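Local coordinates for protein esterase LipW (Mycobacterium marinum, PDB 3QH4) that probably hydrolyses ester bonds as a mycobacterial esterase of the alpha/beta hydrolase superfamily with strict substrate selectivity, at residues D102-Q107 / F290-P295; E141-V146 / S183-I188; H225-Q230 / P234-G239; A249-C254 / F304-H309. All coordinates share one frame; numbering follows the deposited sequence.

Helix 298-315, which forms one side of contact 4, also covers contact 1, and the two contacts touch, Gln107 of one probably hydrogen-bonding Gln307 of the other. Contacts 3 and 4 are buried, contacts 1 and 2 only partly. Contact 4 packs its helix on strand 250-255, next to one edge of the sheet, with apolar groups and one water. Contact 1 lies at the start of helix 105-115 and along the short helix 290-293 to its end, where waters and a guanidinium replace the aliphatic filling. Contact 2, about 25 Å from contact 1 between centres, is purely apolar, set where a helix meets a loop leading into the sheet. Contact 3 joins the end of helix 216-227 to the loop that follows it through a tyrosine, a leucine and a water.

Contact 1: D102-Q107 / F290-P295; sequences DTDHRQ and FDSLLP
Asp104 and Ser292 bring the two backbones closest, with 7.8 Å between their CA atoms. A type I turn from Asp102 to His105 leads segment 102-107 into helix 105-115, and Asp104 occupies its N-cap position without making a capping bond. The short helix 290-293 faces this start, and Leu294 is the first residue to leave helical geometry after it. Two waters span the interval between the polar side chains. One donates to Asp104 OD1 and is hydrogen-bonded to Ser292 OG, while Tyr90 holds the other carboxylate oxygen of Asp104. The second donates to both Gln107 OE1 and Asp291 OD2. Both oxygens are acceptors, and the water, giving one hydrogen to each, lets them face each other at 4.0 Å between Gln107 OE1 and Asp291 OD2, the amide and carboxylate planes inclined by 48°. In this alpha/beta hydrolase fold helix 290-293 begins two residues after His288, the histidine of a probable Ser-His-Asp triad with Ser166 and Asp258. The side chain of Asp104 lies near that group without touching it. Outside partners steady both sides of the second water bridge: His193 bonds Asp291 OD1, and Gln307 pairs with Gln107 NE2. Toward the other end of the contact, Arg106 crosses Pro295 at about a right angle. Its chain turns about the CB-CG bond (chi2 62°), placing one face of the guanidinium against the CB-CG edge of the proline. The closest approach is 3.6 Å, from Arg106 NH1 to Pro295 CB. Salt bridges from Arg106 NE to Glu110 and from NH2 to Glu296 hold the flat group there.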
loop_
_atom_site.group_PDB
_atom_site.type_symbol
_atom_site.label_atom_id
_atom_site.label_comp_id
_atom_site.label_asym_id
_atom_site.label_seq_id
_atom_site.Cartn_x
_atom_site.Cartn_y
_atom_site.Cartn_z
ATOM N N ASP A 102 11.107 -1.295 -6.264
ATOM C CA ASP A 102 10.701 -0.915 -7.621
ATOM C C ASP A 102 9.193 -1.065 -7.872
ATOM O O ASP A 102 8.647 -0.490 -8.826
ATOM C CB ASP A 102 11.491 -1.748 -8.652
ATOM C CG ASP A 102 12.984 -1.426 -8.658
ATOM O OD1 ASP A 102 13.375 -0.267 -8.414
ATOM O OD2 ASP A 102 13.798 -2.350 -8.935
ATOM N N THR A 103 8.519 -1.843 -7.016
ATOM C CA THR A 103 7.138 -2.270 -7.302
ATOM C C THR A 103 6.198 -1.078 -7.459
ATOM O O THR A 103 5.521 -0.933 -8.499
ATOM C CB THR A 103 6.621 -3.194 -6.220
ATOM O OG1 THR A 103 7.514 -4.331 -6.109
ATOM C CG2 THR A 103 5.163 -3.622 -6.549
ATOM N N ASP A 104 6.161 -0.237 -6.426
ATOM C CA ASP A 104 5.289 0.931 -6.377
ATOM C C ASP A 104 6.117 2.206 -6.516
ATOM O O ASP A 104 5.773 3.264 -5.969
ATOM C CB ASP A 104 4.532 0.955 -5.041
ATOM C CG ASP A 104 3.376 -0.038 -5.005
ATOM O OD1 ASP A 104 3.033 -0.622 -6.059
ATOM O OD2 ASP A 104 2.777 -0.159 -3.922
ATOM N N HIS A 105 7.228 2.105 -7.248
ATOM C CA HIS A 105 8.086 3.297 -7.483
ATOM C C HIS A 105 7.280 4.463 -8.104
ATOM O O HIS A 105 7.420 5.596 -7.658
ATOM C CB HIS A 105 9.254 2.857 -8.366
ATOM C CG HIS A 105 10.277 3.917 -8.656
ATOM N ND1 HIS A 105 11.152 4.403 -7.702
ATOM C CD2 HIS A 105 10.623 4.510 -9.821
ATOM C CE1 HIS A 105 11.958 5.290 -8.263
ATOM N NE2 HIS A 105 11.670 5.363 -9.551
ATOM N N ARG A 106 6.440 4.176 -9.094
ATOM C CA ARG A 106 5.650 5.234 -9.733
ATOM C C ARG A 106 4.751 5.912 -8.691
ATOM O O ARG A 106 4.686 7.135 -8.630
ATOM C CB ARG A 106 4.812 4.687 -10.888
ATOM C CG ARG A 106 3.970 5.761 -11.603
ATOM C CD ARG A 106 4.814 6.852 -12.267
ATOM N NE ARG A 106 3.976 7.757 -13.077
ATOM C CZ ARG A 106 3.589 7.522 -14.327
ATOM N NH1 ARG A 106 3.920 6.378 -14.954
ATOM N NH2 ARG A 106 2.826 8.428 -14.950
ATOM N N GLN A 107 4.040 5.108 -7.889
ATOM C CA GLN A 107 3.177 5.657 -6.852
ATOM C C GLN A 107 3.946 6.596 -5.920
ATOM O O GLN A 107 3.441 7.665 -5.554
ATOM C CB GLN A 107 2.511 4.499 -6.083
ATOM C CG GLN A 107 1.784 4.853 -4.735
ATOM C CD GLN A 107 0.444 5.596 -4.942
ATOM O OE1 GLN A 107 -0.632 4.989 -4.860
ATOM N NE2 GLN A 107 0.513 6.902 -5.169
ATOM N N PHE A 290 -5.400 -0.987 -10.696
ATOM C CA PHE A 290 -5.656 -0.186 -11.921
ATOM C C PHE A 290 -4.586 0.866 -12.207
ATOM O O PHE A 290 -4.199 1.052 -13.363
ATOM C CB PHE A 290 -7.066 0.441 -11.933
ATOM C CG PHE A 290 -7.300 1.504 -10.862
ATOM C CD1 PHE A 290 -7.812 1.127 -9.611
ATOM C CD2 PHE A 290 -7.039 2.868 -11.126
ATOM C CE1 PHE A 290 -8.077 2.087 -8.633
ATOM C CE2 PHE A 290 -7.281 3.831 -10.164
ATOM C CZ PHE A 290 -7.795 3.441 -8.903
ATOM N N ASP A 291 -4.088 1.515 -11.157
ATOM C CA ASP A 291 -3.128 2.599 -11.344
ATOM C C ASP A 291 -1.728 2.083 -11.660
ATOM O O ASP A 291 -0.920 2.846 -12.212
ATOM C CB ASP A 291 -3.091 3.536 -10.140
ATOM C CG ASP A 291 -2.736 2.798 -8.863
ATOM O OD1 ASP A 291 -3.480 1.867 -8.494
ATOM O OD2 ASP A 291 -1.682 3.111 -8.265
ATOM N N SER A 292 -1.459 0.808 -11.344
ATOM C CA SER A 292 -0.222 0.124 -11.771
ATOM C C SER A 292 -0.317 -0.384 -13.204
ATOM O O SER A 292 0.665 -0.282 -13.984
ATOM C CB SER A 292 0.070 -1.046 -10.818
ATOM O OG SER A 292 0.323 -0.544 -9.513
ATOM N N LEU A 293 -1.479 -0.935 -13.560
ATOM C CA LEU A 293 -1.727 -1.450 -14.907
ATOM C C LEU A 293 -1.707 -0.354 -15.967
ATOM O O LEU A 293 -1.198 -0.579 -17.073
ATOM C CB LEU A 293 -3.058 -2.226 -14.987
ATOM C CG LEU A 293 -3.112 -3.557 -14.202
ATOM C CD1 LEU A 293 -4.559 -3.956 -13.878
ATOM C CD2 LEU A 293 -2.405 -4.699 -14.964
ATOM N N LEU A 294 -2.248 0.814 -15.619
ATOM C CA LEU A 294 -2.404 1.907 -16.586
ATOM C C LEU A 294 -2.142 3.243 -15.915
ATOM O O LEU A 294 -3.068 3.997 -15.683
ATOM C CB LEU A 294 -3.833 1.920 -17.146
ATOM C CG LEU A 294 -4.234 1.164 -18.390
ATOM C CD1 LEU A 294 -5.606 1.634 -18.898
ATOM C CD2 LEU A 294 -3.167 1.296 -19.508
ATOM N N PRO A 295 -0.871 3.552 -15.603
ATOM C CA PRO A 295 -0.674 4.767 -14.786
ATOM C C PRO A 295 -0.994 6.073 -15.520
ATOM O O PRO A 295 -1.222 7.099 -14.866
ATOM C CB PRO A 295 0.806 4.715 -14.392
ATOM C CG PRO A 295 1.421 3.660 -15.210
ATOM C CD PRO A 295 0.349 2.747 -15.750
HETATM O O HOH W 1 2.088 -2.042 -8.154
HETATM O O HOH W 2 -0.577 2.472 -5.914
#

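Contact 2: E141-V146 / S183-I188; sequences EVLTWV and SLPPVI
Leu143 of helix 134-148 projects toward the loop that links helix 167-181 to strand 189-193, a helix-to-strand connection of the alpha/beta hydrolase fold. Its forked end is the main bump of the contact, and the side chains of Leu184, Pro185 and Val187 form the surface that receives it. Both Leu184 and Pro185 point toward the helix, whereas CB of Pro186, next along the chain, points away. With chi1 at -176°, the leucine CG stands trans to the backbone N, which carries both methyls outward from the helix. From there they diverge: CD2 goes to the proline and to CB of Leu184, while on the other branch Leu143 CD1 lies 4.3 Å from Val187 CG2. Leu143 and Pro185 run past each other in opposite directions, the methyl resting alongside the CG-CD side of the ring. Strand 160-165 lies beneath, where Leu160 and Val162 touch both Leu143 and Val187, and Leu175 of helix 167-181 meets Leu143 and Leu184. Helix, strand and loop thus converge on one leucine. The tightest point is between Leu143 CD2 and Pro185 CD, at 3.6 Å, with Pro185 CG following at 3.9 Å from the same methyl.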
loop_
_atom_site.group_PDB
_atom_site.type_symbol
_atom_site.label_atom_id
_atom_site.label_comp_id
_atom_site.label_asym_id
_atom_site.label_seq_id
_atom_site.Cartn_x
_atom_site.Cartn_y
_atom_site.Cartn_z
ATOM N N GLU A 141 10.424 -0.474 12.226
ATOM C CA GLU A 141 11.840 -0.155 12.283
ATOM C C GLU A 141 12.131 1.077 11.425
ATOM O O GLU A 141 12.845 2.000 11.875
ATOM C CB GLU A 141 12.652 -1.364 11.801
ATOM C CG GLU A 141 14.155 -1.209 11.931
ATOM C CD GLU A 141 14.711 -1.623 13.300
ATOM O OE1 GLU A 141 13.938 -1.787 14.280
ATOM O OE2 GLU A 141 15.947 -1.781 13.385
ATOM N N VAL A 142 11.552 1.113 10.215
ATOM C CA VAL A 142 11.777 2.246 9.326
ATOM C C VAL A 142 11.148 3.507 9.885
ATOM O O VAL A 142 11.792 4.552 9.916
ATOM C CB VAL A 142 11.318 1.976 7.871
ATOM C CG1 VAL A 142 11.438 3.263 6.998
ATOM C CG2 VAL A 142 12.175 0.854 7.288
ATOM N N LEU A 143 9.911 3.413 10.352
ATOM C CA LEU A 143 9.256 4.602 10.907
ATOM C C LEU A 143 10.052 5.189 12.098
ATOM O O LEU A 143 10.229 6.405 12.182
ATOM C CB LEU A 143 7.815 4.302 11.322
ATOM C CG LEU A 143 7.053 5.557 11.811
ATOM C CD1 LEU A 143 5.622 5.440 11.298
ATOM C CD2 LEU A 143 7.109 5.658 13.317
ATOM N N THR A 144 10.518 4.331 13.005
ATOM C CA THR A 144 11.330 4.788 14.162
ATOM C C THR A 144 12.606 5.502 13.702
ATOM O O THR A 144 13.002 6.532 14.268
ATOM C CB THR A 144 11.660 3.582 15.097
ATOM O OG1 THR A 144 10.430 3.040 15.581
ATOM C CG2 THR A 144 12.534 4.022 16.306
ATOM N N TRP A 145 13.230 4.952 12.664
ATOM C CA TRP A 145 14.464 5.486 12.103
ATOM C C TRP A 145 14.232 6.844 11.433
ATOM O O TRP A 145 15.046 7.771 11.582
ATOM C CB TRP A 145 15.014 4.461 11.121
ATOM C CG TRP A 145 16.220 4.844 10.340
ATOM C CD1 TRP A 145 17.532 4.655 10.707
ATOM C CD2 TRP A 145 16.250 5.395 9.013
ATOM N NE1 TRP A 145 18.369 5.077 9.701
ATOM C CE2 TRP A 145 17.616 5.518 8.646
ATOM C CE3 TRP A 145 15.261 5.774 8.089
ATOM C CZ2 TRP A 145 18.014 6.030 7.413
ATOM C CZ3 TRP A 145 15.653 6.273 6.875
ATOM C CH2 TRP A 145 17.017 6.393 6.534
ATOM N N VAL A 146 13.105 6.981 10.730
ATOM C CA VAL A 146 12.724 8.236 10.099
ATOM C C VAL A 146 12.613 9.335 11.145
ATOM O O VAL A 146 13.140 10.429 10.964
ATOM C CB VAL A 146 11.391 8.066 9.301
ATOM C CG1 VAL A 146 10.760 9.390 8.954
ATOM C CG2 VAL A 146 11.665 7.210 8.062
ATOM N N SER A 183 2.556 3.748 21.107
ATOM C CA SER A 183 3.692 2.823 20.965
ATOM C C SER A 183 4.721 3.348 19.973
ATOM O O SER A 183 5.893 2.926 19.988
ATOM C CB SER A 183 3.203 1.468 20.434
ATOM O OG SER A 183 2.397 0.794 21.394
ATOM N N LEU A 184 4.251 4.213 19.075
ATOM C CA LEU A 184 5.045 4.792 17.997
ATOM C C LEU A 184 4.888 6.305 18.002
ATOM O O LEU A 184 3.911 6.832 18.557
ATOM C CB LEU A 184 4.559 4.252 16.636
ATOM C CG LEU A 184 4.540 2.766 16.323
ATOM C CD1 LEU A 184 4.091 2.605 14.865
ATOM C CD2 LEU A 184 5.920 2.118 16.563
ATOM N N PRO A 185 5.830 7.031 17.367
ATOM C CA PRO A 185 5.733 8.496 17.235
ATOM C C PRO A 185 4.397 8.954 16.602
ATOM O O PRO A 185 3.774 8.182 15.861
ATOM C CB PRO A 185 6.874 8.828 16.280
ATOM C CG PRO A 185 7.863 7.743 16.487
ATOM C CD PRO A 185 7.082 6.513 16.781
ATOM N N PRO A 186 3.962 10.199 16.872
ATOM C CA PRO A 186 2.649 10.602 16.323
ATOM C C PRO A 186 2.599 10.630 14.794
ATOM O O PRO A 186 3.589 10.950 14.139
ATOM C CB PRO A 186 2.418 12.005 16.880
ATOM C CG PRO A 186 3.548 12.267 17.862
ATOM C CD PRO A 186 4.550 11.190 17.799
ATOM N N VAL A 187 1.429 10.302 14.252
ATOM C CA VAL A 187 1.190 10.250 12.796
ATOM C C VAL A 187 -0.037 11.108 12.503
ATOM O O VAL A 187 -1.076 10.933 13.136
ATOM C CB VAL A 187 0.933 8.770 12.347
ATOM C CG1 VAL A 187 0.308 8.695 10.944
ATOM C CG2 VAL A 187 2.267 7.957 12.381
ATOM N N ILE A 188 0.079 12.044 11.557
ATOM C CA ILE A 188 -1.000 12.982 11.321
ATOM C C ILE A 188 -1.947 12.588 10.191
ATOM O O ILE A 188 -3.014 13.202 10.022
ATOM C CB ILE A 188 -0.502 14.423 11.083
ATOM C CG1 ILE A 188 0.289 14.536 9.768
ATOM C CG2 ILE A 188 0.309 14.910 12.330
ATOM C CD1 ILE A 188 0.578 15.995 9.368
#

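Contact 3: H225-Q230 / P234-G239; sequences HYLAGQ and PESVPG
A water-assisted contact between Tyr226 and Ser236, backed by van der Waals packing of Leu227, joins the end of helix 216-227 to the loop that leads on toward strand 250-255. It is buried, and it closes a short reversal of the chain in the alpha/beta hydrolase fold. Leu227 and Ser236 mark the nearest backbone approach, with their CA atoms 7.8 Å apart. The Tyr226 ring presents its edge to Ser236: CE2 comes within 4.0 Å of the serine carbonyl O, which lies near the ring plane. A water also sits in that plane, hydrogen-bonded at 2.6 Å to Tyr226 OH and donating at 2.8 Å to Ser236 O. A chi1 of -174°, swinging the ring to the far side from the backbone N, puts its edge and hydroxyl beside Ser236; elsewhere the ring stacks with Phe96 and touches Leu171 of helix 167-181. Beside it, one methyl of Leu227 comes against the serine side chain, 3.7 Å from Leu227 CD2 to Ser236 OG. The hydroxyl has its polar partner in the backbone N of Ser233, and the methyl meets it by packing. Starting at the last helical residue, a type I' turn from Leu227 to Gln230 reverses the chain. Leu227 O accepts from Gln230 N and from Gln230 NE2, which reach it from opposite faces of the carbonyl plane. Gln230 NE2 to Leu227 O is 2.9 Å and bent, with an N-H...O angle of 136°; the same NE2 also bonds Tyr132 O. The carbonyl of Ser236 and the tyrosine hydroxyl thus share a water in a buried contact, which gives these polar atoms a partner without direct contact.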
loop_
_atom_site.group_PDB
_atom_site.type_symbol
_atom_site.label_atom_id
_atom_site.label_comp_id
_atom_site.label_asym_id
_atom_site.label_seq_id
_atom_site.Cartn_x
_atom_site.Cartn_y
_atom_site.Cartn_z
ATOM N N HIS A 225 -0.796 -17.486 3.558
ATOM C CA HIS A 225 0.680 -17.390 3.531
ATOM C C HIS A 225 1.190 -16.435 4.610
ATOM O O HIS A 225 2.218 -16.692 5.232
ATOM C CB HIS A 225 1.219 -16.827 2.211
ATOM C CG HIS A 225 0.838 -17.607 0.999
ATOM N ND1 HIS A 225 0.865 -18.983 0.944
ATOM C CD2 HIS A 225 0.443 -17.185 -0.225
ATOM C CE1 HIS A 225 0.468 -19.376 -0.255
ATOM N NE2 HIS A 225 0.203 -18.304 -0.980
ATOM N N TYR A 226 0.473 -15.322 4.778
ATOM C CA TYR A 226 0.849 -14.254 5.689
ATOM C C TYR A 226 0.701 -14.676 7.143
ATOM O O TYR A 226 1.592 -14.411 7.952
ATOM C CB TYR A 226 -0.063 -13.051 5.446
ATOM C CG TYR A 226 0.321 -11.833 6.234
ATOM C CD1 TYR A 226 1.627 -11.348 6.204
ATOM C CD2 TYR A 226 -0.621 -11.147 6.985
ATOM C CE1 TYR A 226 1.998 -10.220 6.924
ATOM C CE2 TYR A 226 -0.269 -10.008 7.704
ATOM C CZ TYR A 226 1.034 -9.530 7.643
ATOM O OH TYR A 226 1.350 -8.383 8.341
ATOM N N LEU A 227 -0.431 -15.304 7.477
ATOM C CA LEU A 227 -0.666 -15.705 8.875
ATOM C C LEU A 227 0.122 -16.936 9.294
ATOM O O LEU A 227 0.438 -17.094 10.471
ATOM C CB LEU A 227 -2.149 -15.914 9.148
ATOM C CG LEU A 227 -2.977 -14.613 9.122
ATOM C CD1 LEU A 227 -4.474 -14.991 9.135
ATOM C CD2 LEU A 227 -2.684 -13.708 10.284
ATOM N N ALA A 228 0.419 -17.797 8.332
ATOM C CA ALA A 228 1.170 -19.047 8.563
ATOM C C ALA A 228 0.667 -19.782 9.824
ATOM O O ALA A 228 1.456 -20.107 10.738
ATOM C CB ALA A 228 2.672 -18.774 8.628
ATOM N N GLY A 229 -0.649 -20.023 9.872
ATOM C CA GLY A 229 -1.276 -20.783 10.964
ATOM C C GLY A 229 -1.572 -20.021 12.240
ATOM O O GLY A 229 -2.105 -20.591 13.204
ATOM N N GLN A 230 -1.171 -18.753 12.292
ATOM C CA GLN A 230 -1.457 -17.902 13.451
ATOM C C GLN A 230 -2.890 -17.473 13.435
ATOM O O GLN A 230 -3.473 -17.229 12.363
ATOM C CB GLN A 230 -0.559 -16.679 13.486
ATOM C CG GLN A 230 0.913 -17.080 13.687
ATOM C CD GLN A 230 1.820 -15.898 13.493
ATOM O OE1 GLN A 230 2.006 -15.086 14.419
ATOM N NE2 GLN A 230 2.332 -15.737 12.261
ATOM N N PRO A 234 -6.692 -8.404 15.915
ATOM C CA PRO A 234 -6.636 -7.006 15.441
ATOM C C PRO A 234 -5.222 -6.546 15.110
ATOM O O PRO A 234 -5.046 -5.631 14.285
ATOM C CB PRO A 234 -7.207 -6.213 16.633
ATOM C CG PRO A 234 -8.168 -7.181 17.261
ATOM C CD PRO A 234 -7.441 -8.520 17.183
ATOM N N GLU A 235 -4.228 -7.201 15.720
ATOM C CA GLU A 235 -2.815 -6.878 15.446
ATOM C C GLU A 235 -2.336 -7.323 14.069
ATOM O O GLU A 235 -1.516 -6.639 13.456
ATOM C CB GLU A 235 -1.887 -7.425 16.532
ATOM C CG GLU A 235 -2.090 -6.732 17.916
ATOM C CD GLU A 235 -3.405 -7.104 18.593
ATOM O OE1 GLU A 235 -3.792 -8.292 18.581
ATOM O OE2 GLU A 235 -4.049 -6.199 19.157
ATOM N N SER A 236 -2.857 -8.437 13.557
ATOM C CA SER A 236 -2.485 -8.855 12.199
ATOM C C SER A 236 -3.484 -8.411 11.134
ATOM O O SER A 236 -3.153 -8.339 9.951
ATOM C CB SER A 236 -2.303 -10.379 12.130
ATOM O OG SER A 236 -3.398 -11.067 12.736
ATOM N N VAL A 237 -4.704 -8.109 11.572
ATOM C CA VAL A 237 -5.847 -7.878 10.660
ATOM C C VAL A 237 -6.520 -6.591 11.097
ATOM O O VAL A 237 -7.348 -6.601 11.999
ATOM C CB VAL A 237 -6.866 -9.034 10.748
ATOM C CG1 VAL A 237 -7.995 -8.841 9.715
ATOM C CG2 VAL A 237 -6.146 -10.451 10.525
ATOM N N PRO A 238 -6.170 -5.455 10.472
ATOM C CA PRO A 238 -6.714 -4.191 10.963
ATOM C C PRO A 238 -8.245 -4.126 10.995
ATOM O O PRO A 238 -8.814 -3.487 11.912
ATOM C CB PRO A 238 -6.097 -3.146 10.000
ATOM C CG PRO A 238 -4.815 -3.752 9.580
ATOM C CD PRO A 238 -5.145 -5.243 9.429
ATOM N N GLY A 239 -8.929 -4.805 10.060
ATOM C CA GLY A 239 -10.359 -4.742 9.999
ATOM C C GLY A 239 -11.019 -5.419 11.189
ATOM O O GLY A 239 -12.193 -5.160 11.472
HETATM O O HOH W 3 -0.669 -7.122 9.492
#

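Contact 4: A249-C254 / F304-H309; sequences ATLITC and FAMQGH
Leu251 extends CG away from its backbone N in the trans position (chi1 170°) and turns at the next bond (chi2 68°), which brings CD2 against the backbone of helix 298-315. Met306 answers from the helix: its extended chi1 and chi2 carry SD to the strand, and the bend at chi3 turns only CE. The methyl CD2 of Leu251 lies 3.7 Å from Gln307 CA and 4.0 Å from Gln307 CG, the two side chains crossing at about a right angle. The other methyl, Leu251 CD1, is 4.3 Å from Met306 SD. The same sulfur, Met306 SD, is 4.2 Å from Thr253 CG2, where the threonine and methionine pass alongside each other in opposite directions. Strand and helix run nearly antiparallel, their axes 9.9 Å apart at an angle of 170°, as expected for a helix covering the central sheet of an alpha/beta hydrolase. On the sheet's other side, helix 261-273 packs on Thr250 and Ile252. A water bridges the polar ends, 2.8 Å from Thr253 OG1 and accepting a long 3.2 Å bond from Gln307 NE2. Thr253 OG1 also bonds His193 ND1, while Gln307 OE1 has its partner in Gln107. Leucine, methionine and the threonine methyl therefore form an apolar seam, with the hydroxyl and amide satisfied beside it through this water and their outside partners, so that buried polar groups are accommodated between sheet and helix.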
loop_
_atom_site.group_PDB
_atom_site.type_symbol
_atom_site.label_atom_id
_atom_site.label_comp_id
_atom_site.label_asym_id
_atom_site.label_seq_id
_atom_site.Cartn_x
_atom_site.Cartn_y
_atom_site.Cartn_z
ATOM N N ALA A 249 -6.517 10.996 10.661
ATOM C CA ALA A 249 -7.246 11.351 9.450
ATOM C C ALA A 249 -6.798 10.480 8.272
ATOM O O ALA A 249 -5.612 10.154 8.136
ATOM C CB ALA A 249 -7.043 12.804 9.145
ATOM N N THR A 250 -7.762 10.089 7.446
ATOM C CA THR A 250 -7.559 9.008 6.474
ATOM C C THR A 250 -8.032 9.403 5.072
ATOM O O THR A 250 -9.052 10.109 4.947
ATOM C CB THR A 250 -8.365 7.772 6.944
ATOM O OG1 THR A 250 -7.840 7.336 8.205
ATOM C CG2 THR A 250 -8.284 6.584 5.932
ATOM N N LEU A 251 -7.272 8.975 4.048
ATOM C CA LEU A 251 -7.773 8.884 2.670
ATOM C C LEU A 251 -7.776 7.410 2.355
ATOM O O LEU A 251 -6.746 6.741 2.494
ATOM C CB LEU A 251 -6.882 9.615 1.666
ATOM C CG LEU A 251 -7.253 9.314 0.208
ATOM C CD1 LEU A 251 -8.653 9.907 -0.186
ATOM C CD2 LEU A 251 -6.155 9.885 -0.721
ATOM N N ILE A 252 -8.932 6.902 1.933
ATOM C CA ILE A 252 -9.032 5.485 1.578
ATOM C C ILE A 252 -9.710 5.349 0.222
ATOM O O ILE A 252 -10.787 5.917 -0.006
ATOM C CB ILE A 252 -9.715 4.680 2.737
ATOM C CG1 ILE A 252 -9.807 3.187 2.392
ATOM C CG2 ILE A 252 -11.123 5.221 3.074
ATOM C CD1 ILE A 252 -10.296 2.302 3.605
ATOM N N THR A 253 -9.100 4.566 -0.675
ATOM C CA THR A 253 -9.547 4.536 -2.059
ATOM C C THR A 253 -9.633 3.085 -2.543
ATOM O O THR A 253 -8.944 2.201 -1.997
ATOM C CB THR A 253 -8.544 5.315 -2.951
ATOM O OG1 THR A 253 -7.201 4.862 -2.693
ATOM C CG2 THR A 253 -8.625 6.826 -2.687
ATOM N N CYS A 254 -10.490 2.811 -3.536
ATOM C CA CYS A 254 -10.532 1.459 -4.111
ATOM C C CYS A 254 -11.299 1.470 -5.416
ATOM O O CYS A 254 -12.235 2.255 -5.562
ATOM C CB CYS A 254 -11.244 0.521 -3.122
ATOM S SG CYS A 254 -10.895 -1.228 -3.440
ATOM N N PHE A 304 -3.955 9.690 -8.415
ATOM C CA PHE A 304 -2.709 10.360 -8.005
ATOM C C PHE A 304 -2.987 11.802 -7.541
ATOM O O PHE A 304 -2.427 12.262 -6.560
ATOM C CB PHE A 304 -1.663 10.350 -9.121
ATOM C CG PHE A 304 -1.213 8.950 -9.560
ATOM C CD1 PHE A 304 -1.093 7.895 -8.649
ATOM C CD2 PHE A 304 -0.884 8.717 -10.891
ATOM C CE1 PHE A 304 -0.674 6.618 -9.086
ATOM C CE2 PHE A 304 -0.464 7.462 -11.340
ATOM C CZ PHE A 304 -0.330 6.409 -10.425
ATOM N N ALA A 305 -3.855 12.505 -8.259
ATOM C CA ALA A 305 -4.116 13.914 -7.956
ATOM C C ALA A 305 -4.825 13.983 -6.611
ATOM O O ALA A 305 -4.523 14.872 -5.798
ATOM C CB ALA A 305 -4.942 14.548 -9.059
ATOM N N MET A 306 -5.747 13.033 -6.383
ATOM C CA MET A 306 -6.538 12.993 -5.162
ATOM C C MET A 306 -5.644 12.723 -3.954
ATOM O O MET A 306 -5.781 13.352 -2.894
ATOM C CB MET A 306 -7.627 11.917 -5.287
ATOM C CG MET A 306 -8.547 11.832 -4.098
ATOM S SD MET A 306 -9.752 10.506 -4.299
ATOM C CE MET A 306 -10.570 11.055 -5.800
ATOM N N GLN A 307 -4.730 11.782 -4.121
ATOM C CA GLN A 307 -3.774 11.438 -3.077
ATOM C C GLN A 307 -2.880 12.620 -2.777
ATOM O O GLN A 307 -2.614 12.905 -1.616
ATOM C CB GLN A 307 -2.912 10.264 -3.533
ATOM C CG GLN A 307 -3.669 8.948 -3.682
ATOM C CD GLN A 307 -2.780 7.891 -4.341
ATOM O OE1 GLN A 307 -2.004 8.216 -5.249
ATOM N NE2 GLN A 307 -2.913 6.634 -3.922
ATOM N N GLY A 308 -2.412 13.295 -3.827
ATOM C CA GLY A 308 -1.527 14.462 -3.653
ATOM C C GLY A 308 -2.197 15.566 -2.862
ATOM O O GLY A 308 -1.600 16.135 -1.952
ATOM N N HIS A 309 -3.458 15.820 -3.171
ATOM C CA HIS A 309 -4.188 16.909 -2.525
ATOM C C HIS A 309 -4.473 16.557 -1.064
ATOM O O HIS A 309 -4.424 17.424 -0.209
ATOM C CB HIS A 309 -5.463 17.238 -3.303
ATOM C CG HIS A 309 -5.213 18.060 -4.537
ATOM N ND1 HIS A 309 -4.500 19.248 -4.507
ATOM C CD2 HIS A 309 -5.572 17.871 -5.829
ATOM C CE1 HIS A 309 -4.432 19.750 -5.729
ATOM N NE2 HIS A 309 -5.065 18.931 -6.552
HETATM O O HOH W 4 -5.130 6.391 -1.690
#